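Local structure of uncharacterized protein (Enterococcus faecalis, 3CLQ) at residues 161-174 against 201-214. The protein is of unknown function but belongs to the AllG family, named for a subunit of oxamate carbamoyltransferase, and may share a related role. Numbering follows the deposited sequence.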
loop_
_atom_site.group_PDB
_atom_site.type_symbol
_atom_site.label_atom_id
_atom_site.label_comp_id
_atom_site.label_asym_id
_atom_site.label_seq_id
_atom_site.Cartn_x
_atom_site.Cartn_y
_atom_site.Cartn_z
ATOM N N PRO B 161 -21.880 13.923 -7.308
ATOM C CA PRO B 161 -22.800 14.178 -6.203
ATOM C C PRO B 161 -22.584 13.235 -5.023
ATOM O O PRO B 161 -22.568 13.664 -3.865
ATOM C CB PRO B 161 -24.160 13.926 -6.841
ATOM C CG PRO B 161 -23.966 14.308 -8.266
ATOM C CD PRO B 161 -22.596 13.795 -8.590
ATOM N N LEU B 162 -22.398 11.957 -5.320
ATOM C CA LEU B 162 -22.082 10.982 -4.289
ATOM C C LEU B 162 -20.867 11.456 -3.498
ATOM O O LEU B 162 -20.886 11.458 -2.271
ATOM C CB LEU B 162 -21.820 9.620 -4.913
ATOM C CG LEU B 162 -21.874 8.369 -4.016
ATOM C CD1 LEU B 162 -21.379 7.144 -4.768
ATOM C CD2 LEU B 162 -21.061 8.527 -2.755
ATOM N N LEU B 163 -19.814 11.869 -4.186
ATOM C CA LEU B 163 -18.605 12.250 -3.478
ATOM C C LEU B 163 -18.834 13.455 -2.605
ATOM O O LEU B 163 -18.432 13.470 -1.452
ATOM C CB LEU B 163 -17.448 12.521 -4.429
ATOM C CG LEU B 163 -16.473 11.353 -4.517
ATOM C CD1 LEU B 163 -16.868 10.380 -3.461
ATOM C CD2 LEU B 163 -16.497 10.686 -5.890
ATOM N N HIS B 164 -19.487 14.460 -3.165
ATOM C CA HIS B 164 -19.799 15.701 -2.464
ATOM C C HIS B 164 -20.575 15.422 -1.189
ATOM O O HIS B 164 -20.248 15.961 -0.132
ATOM C CB HIS B 164 -20.639 16.587 -3.380
ATOM C CG HIS B 164 -21.281 17.757 -2.698
ATOM N ND1 HIS B 164 -20.659 18.985 -2.576
ATOM C CD2 HIS B 164 -22.515 17.908 -2.162
ATOM C CE1 HIS B 164 -21.476 19.836 -1.978
ATOM N NE2 HIS B 164 -22.606 19.205 -1.710
ATOM N N ASP B 165 -21.608 14.587 -1.307
ATOM C CA ASP B 165 -22.441 14.232 -0.174
ATOM C C ASP B 165 -21.627 13.467 0.886
ATOM O O ASP B 165 -21.706 13.749 2.083
ATOM C CB ASP B 165 -23.665 13.440 -0.645
ATOM C CG ASP B 165 -24.648 14.302 -1.455
ATOM O OD1 ASP B 165 -25.803 13.851 -1.673
ATOM O OD2 ASP B 165 -24.279 15.438 -1.871
ATOM N N ALA B 166 -20.810 12.524 0.444
ATOM C CA ALA B 166 -19.983 11.784 1.371
ATOM C C ALA B 166 -19.109 12.717 2.218
ATOM O O ALA B 166 -18.949 12.516 3.419
ATOM C CB ALA B 166 -19.132 10.801 0.611
HETATM N N MSE B 167 -18.537 13.744 1.604
HETATM C CA MSE B 167 -17.605 14.570 2.352
HETATM C C MSE B 167 -18.283 15.493 3.370
HETATM O O MSE B 167 -17.610 16.037 4.255
HETATM C CB MSE B 167 -16.678 15.343 1.421
HETATM C CG MSE B 167 -15.768 14.455 0.624
HETATM SE SE MSE B 167 -14.476 13.479 1.776
HETATM C CE MSE B 167 -13.382 15.041 2.309
ATOM N N THR B 168 -19.604 15.665 3.277
ATOM C CA THR B 168 -20.299 16.421 4.331
ATOM C C THR B 168 -20.422 15.612 5.627
ATOM O O THR B 168 -20.614 16.193 6.696
ATOM C CB THR B 168 -21.712 16.950 3.923
ATOM O OG1 THR B 168 -22.655 15.873 3.935
ATOM C CG2 THR B 168 -21.692 17.625 2.558
ATOM N N PHE B 169 -20.330 14.286 5.525
ATOM C CA PHE B 169 -20.267 13.404 6.695
ATOM C C PHE B 169 -18.849 13.320 7.254
ATOM O O PHE B 169 -18.535 12.422 8.029
ATOM C CB PHE B 169 -20.777 11.991 6.362
ATOM C CG PHE B 169 -22.263 11.916 6.160
ATOM C CD1 PHE B 169 -22.819 12.054 4.892
ATOM C CD2 PHE B 169 -23.117 11.746 7.239
ATOM C CE1 PHE B 169 -24.193 12.014 4.708
ATOM C CE2 PHE B 169 -24.467 11.696 7.053
ATOM C CZ PHE B 169 -25.009 11.836 5.783
ATOM N N CYS B 170 -17.988 14.252 6.869
ATOM C CA CYS B 170 -16.582 14.146 7.237
ATOM C C CYS B 170 -15.982 15.514 7.435
ATOM O O CYS B 170 -15.207 15.975 6.612
ATOM C CB CYS B 170 -15.804 13.396 6.154
ATOM S SG CYS B 170 -13.991 13.463 6.321
ATOM N N PRO B 171 -16.282 16.136 8.567
ATOM C CA PRO B 171 -16.073 17.568 8.756
ATOM C C PRO B 171 -14.622 17.882 9.098
ATOM O O PRO B 171 -14.208 19.035 9.041
ATOM C CB PRO B 171 -16.970 17.890 9.948
ATOM C CG PRO B 171 -16.986 16.601 10.758
ATOM C CD PRO B 171 -16.781 15.461 9.782
ATOM N N GLU B 172 -13.870 16.854 9.464
ATOM C CA GLU B 172 -12.444 16.982 9.743
ATOM C C GLU B 172 -11.612 16.987 8.457
ATOM O O GLU B 172 -10.449 17.398 8.457
ATOM C CB GLU B 172 -11.988 15.805 10.601
ATOM C CG GLU B 172 -12.152 14.427 9.890
ATOM C CD GLU B 172 -13.509 13.721 10.184
ATOM O OE1 GLU B 172 -14.604 14.367 10.055
ATOM O OE2 GLU B 172 -13.464 12.507 10.540
ATOM N N GLY B 173 -12.205 16.503 7.370
ATOM C CA GLY B 173 -11.492 16.318 6.134
ATOM C C GLY B 173 -10.540 15.134 6.176
ATOM O O GLY B 173 -10.292 14.546 7.227
ATOM N N ILE B 174 -10.014 14.789 5.009
ATOM C CA ILE B 174 -8.987 13.785 4.871
ATOM C C ILE B 174 -7.620 14.487 4.721
ATOM O O ILE B 174 -7.445 15.423 3.902
ATOM C CB ILE B 174 -9.306 12.883 3.665
ATOM C CG1 ILE B 174 -10.657 12.197 3.892
ATOM C CG2 ILE B 174 -8.195 11.880 3.396
ATOM C CD1 ILE B 174 -10.944 11.069 2.944
ATOM N N LEU B 201 -7.225 5.735 -0.269
ATOM C CA LEU B 201 -8.230 6.753 -0.421
ATOM C C LEU B 201 -9.613 6.138 -0.544
ATOM O O LEU B 201 -10.546 6.615 0.100
ATOM C CB LEU B 201 -7.932 7.576 -1.663
ATOM C CG LEU B 201 -8.132 9.080 -1.624
ATOM C CD1 LEU B 201 -8.533 9.619 -2.999
ATOM C CD2 LEU B 201 -9.154 9.411 -0.624
ATOM N N VAL B 202 -9.776 5.091 -1.351
ATOM C CA VAL B 202 -11.131 4.583 -1.572
ATOM C C VAL B 202 -11.619 3.987 -0.265
ATOM O O VAL B 202 -12.805 3.980 0.020
ATOM C CB VAL B 202 -11.269 3.535 -2.738
ATOM C CG1 VAL B 202 -10.222 3.725 -3.831
ATOM C CG2 VAL B 202 -11.252 2.098 -2.219
ATOM N N GLN B 203 -10.682 3.501 0.537
ATOM C CA GLN B 203 -11.005 2.954 1.825
ATOM C C GLN B 203 -11.435 4.031 2.851
ATOM O O GLN B 203 -12.357 3.828 3.636
ATOM C CB GLN B 203 -9.812 2.173 2.367
ATOM C CG GLN B 203 -10.132 1.483 3.653
ATOM C CD GLN B 203 -8.908 1.017 4.385
ATOM O OE1 GLN B 203 -7.781 1.491 4.137
ATOM N NE2 GLN B 203 -9.106 0.076 5.304
ATOM N N ALA B 204 -10.759 5.164 2.864
ATOM C CA ALA B 204 -11.146 6.228 3.763
ATOM C C ALA B 204 -12.501 6.815 3.342
ATOM O O ALA B 204 -13.294 7.236 4.182
ATOM C CB ALA B 204 -10.078 7.300 3.803
ATOM N N LEU B 205 -12.769 6.839 2.042
ATOM C CA LEU B 205 -14.047 7.340 1.542
ATOM C C LEU B 205 -15.262 6.448 1.830
ATOM O O LEU B 205 -16.362 6.960 2.001
ATOM C CB LEU B 205 -13.975 7.573 0.034
ATOM C CG LEU B 205 -13.208 8.794 -0.471
ATOM C CD1 LEU B 205 -13.169 8.769 -1.983
ATOM C CD2 LEU B 205 -13.873 10.085 0.012
ATOM N N THR B 206 -15.081 5.130 1.855
ATOM C CA THR B 206 -16.219 4.225 1.931
ATOM C C THR B 206 -17.196 4.544 3.062
ATOM O O THR B 206 -18.391 4.705 2.817
ATOM C CB THR B 206 -15.783 2.749 2.046
ATOM O OG1 THR B 206 -15.213 2.299 0.808
ATOM C CG2 THR B 206 -16.971 1.865 2.398
ATOM N N PRO B 207 -16.699 4.634 4.309
ATOM C CA PRO B 207 -17.611 4.845 5.440
ATOM C C PRO B 207 -18.570 6.016 5.170
ATOM O O PRO B 207 -19.758 5.946 5.454
ATOM C CB PRO B 207 -16.664 5.197 6.603
ATOM C CG PRO B 207 -15.309 4.716 6.201
ATOM C CD PRO B 207 -15.277 4.560 4.715
ATOM N N TYR B 208 -18.031 7.089 4.614
ATOM C CA TYR B 208 -18.817 8.279 4.307
ATOM C C TYR B 208 -19.801 8.083 3.157
ATOM O O TYR B 208 -20.919 8.592 3.212
ATOM C CB TYR B 208 -17.891 9.468 4.037
ATOM C CG TYR B 208 -16.870 9.650 5.120
ATOM C CD1 TYR B 208 -17.238 9.619 6.456
ATOM C CD2 TYR B 208 -15.527 9.823 4.811
ATOM C CE1 TYR B 208 -16.303 9.761 7.460
ATOM C CE2 TYR B 208 -14.579 9.970 5.803
ATOM C CZ TYR B 208 -14.976 9.945 7.126
ATOM O OH TYR B 208 -14.028 10.106 8.114
HETATM N N MSE B 209 -19.402 7.352 2.124
HETATM C CA MSE B 209 -20.302 7.081 1.021
HETATM C C MSE B 209 -21.485 6.285 1.514
HETATM O O MSE B 209 -22.606 6.483 1.081
HETATM C CB MSE B 209 -19.621 6.296 -0.094
HETATM C CG MSE B 209 -18.510 7.025 -0.832
HETATM SE SE MSE B 209 -17.513 5.759 -1.956
HETATM C CE MSE B 209 -18.831 5.421 -3.308
ATOM N N VAL B 210 -21.240 5.368 2.424
ATOM C CA VAL B 210 -22.331 4.556 2.902
ATOM C C VAL B 210 -23.385 5.370 3.682
ATOM O O VAL B 210 -24.537 4.961 3.788
ATOM C CB VAL B 210 -21.776 3.400 3.721
ATOM C CG1 VAL B 210 -22.860 2.718 4.513
ATOM C CG2 VAL B 210 -21.076 2.425 2.786
ATOM N N GLN B 211 -22.993 6.534 4.196
ATOM C CA GLN B 211 -23.885 7.352 5.013
ATOM C C GLN B 211 -24.789 8.232 4.143
ATOM O O GLN B 211 -25.560 9.065 4.621
ATOM C CB GLN B 211 -23.070 8.215 5.962
ATOM C CG GLN B 211 -22.732 7.516 7.252
ATOM C CD GLN B 211 -21.834 8.344 8.131
ATOM O OE1 GLN B 211 -20.618 8.159 8.130
ATOM N NE2 GLN B 211 -22.416 9.278 8.873
ATOM N N THR B 212 -24.687 7.990 2.851
ATOM C CA THR B 212 -25.234 8.850 1.840
ATOM C C THR B 212 -26.604 8.310 1.454
ATOM O O THR B 212 -26.999 7.230 1.904
ATOM C CB THR B 212 -24.271 8.851 0.659
ATOM O OG1 THR B 212 -24.023 10.189 0.242
ATOM C CG2 THR B 212 -24.788 8.010 -0.475
ATOM N N ASP B 213 -27.347 9.046 0.646
ATOM C CA ASP B 213 -28.661 8.572 0.297
ATOM C C ASP B 213 -28.700 7.841 -1.019
ATOM O O ASP B 213 -29.767 7.452 -1.476
ATOM C CB ASP B 213 -29.693 9.705 0.353
ATOM C CG ASP B 213 -30.101 10.039 1.794
ATOM O OD1 ASP B 213 -30.888 11.012 1.981
ATOM O OD2 ASP B 213 -29.621 9.318 2.731
ATOM N N PHE B 214 -27.540 7.637 -1.623
ATOM C CA PHE B 214 -27.453 6.822 -2.831
ATOM C C PHE B 214 -27.823 5.348 -2.559
ATOM O O PHE B 214 -27.623 4.833 -1.456
ATOM C CB PHE B 214 -26.082 6.991 -3.498
ATOM C CG PHE B 214 -25.897 8.340 -4.152
ATOM C CD1 PHE B 214 -25.984 8.479 -5.529
ATOM C CD2 PHE B 214 -25.691 9.478 -3.386
ATOM C CE1 PHE B 214 -25.844 9.738 -6.134
ATOM C CE2 PHE B 214 -25.555 10.730 -3.978
ATOM C CZ PHE B 214 -25.628 10.864 -5.351
#
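Leu201 and Ala204 receive the tip of Ile174, whose CD1 lies 4.0 Å from CB of Ala204; Met179 of helix 176-183 borders the same patch. One turn beyond Leu201, CD2 of Leu205 meets the selenium of selenomethionine Met167 with the two chains at about a right angle, while CD1 faces Leu163. Tyr208 takes the largest share of the contact. Its ring lies under Cys170, whose CB stands 3.6 Å from the ring centroid and almost on the normal. With SG anti to the backbone N (chi1 169°), the sulfur is carried to the CE2-CZ side of the ring, still above the same face and oblique to its normal; SG of Cys170 lies 3.6 Å from CE2 of Tyr208, a cysteine sulfur-aromatic contact.

The motif here is a nearly perpendicular helix-helix packing: the axes of 161-168 and 201-210 cross at 88°, 7.8 Å apart at their closest. Ala166 sits at the crossing, where its small side chain is consistent with so close an approach, its CB packed against the backbone between Tyr208 and Met209. Helix 161-168 also packs on strand 26-33 through Leu163 and Met167, so it is layered between that sheet and helix 201-210. Selenomethionine Met209 crosses Leu162, its CG lying 3.5 Å from CD2 of Leu162, and Val222 of helix 216-226 touches both residues. Gln211 then sets its CB over the centre of the Phe169 ring, 3.7 Å from the centroid, a CH-pi contact. Thr212 brings OG1 to 3.4 Å from CB of Asp165. At Phe214, CB of Leu162 covers one ring face, 4.0 Å from the centroid, and CB of Pro161 abuts the edge; the carbonyl of Phe214 is hydrogen-bonded by Arg216 of the second subunit.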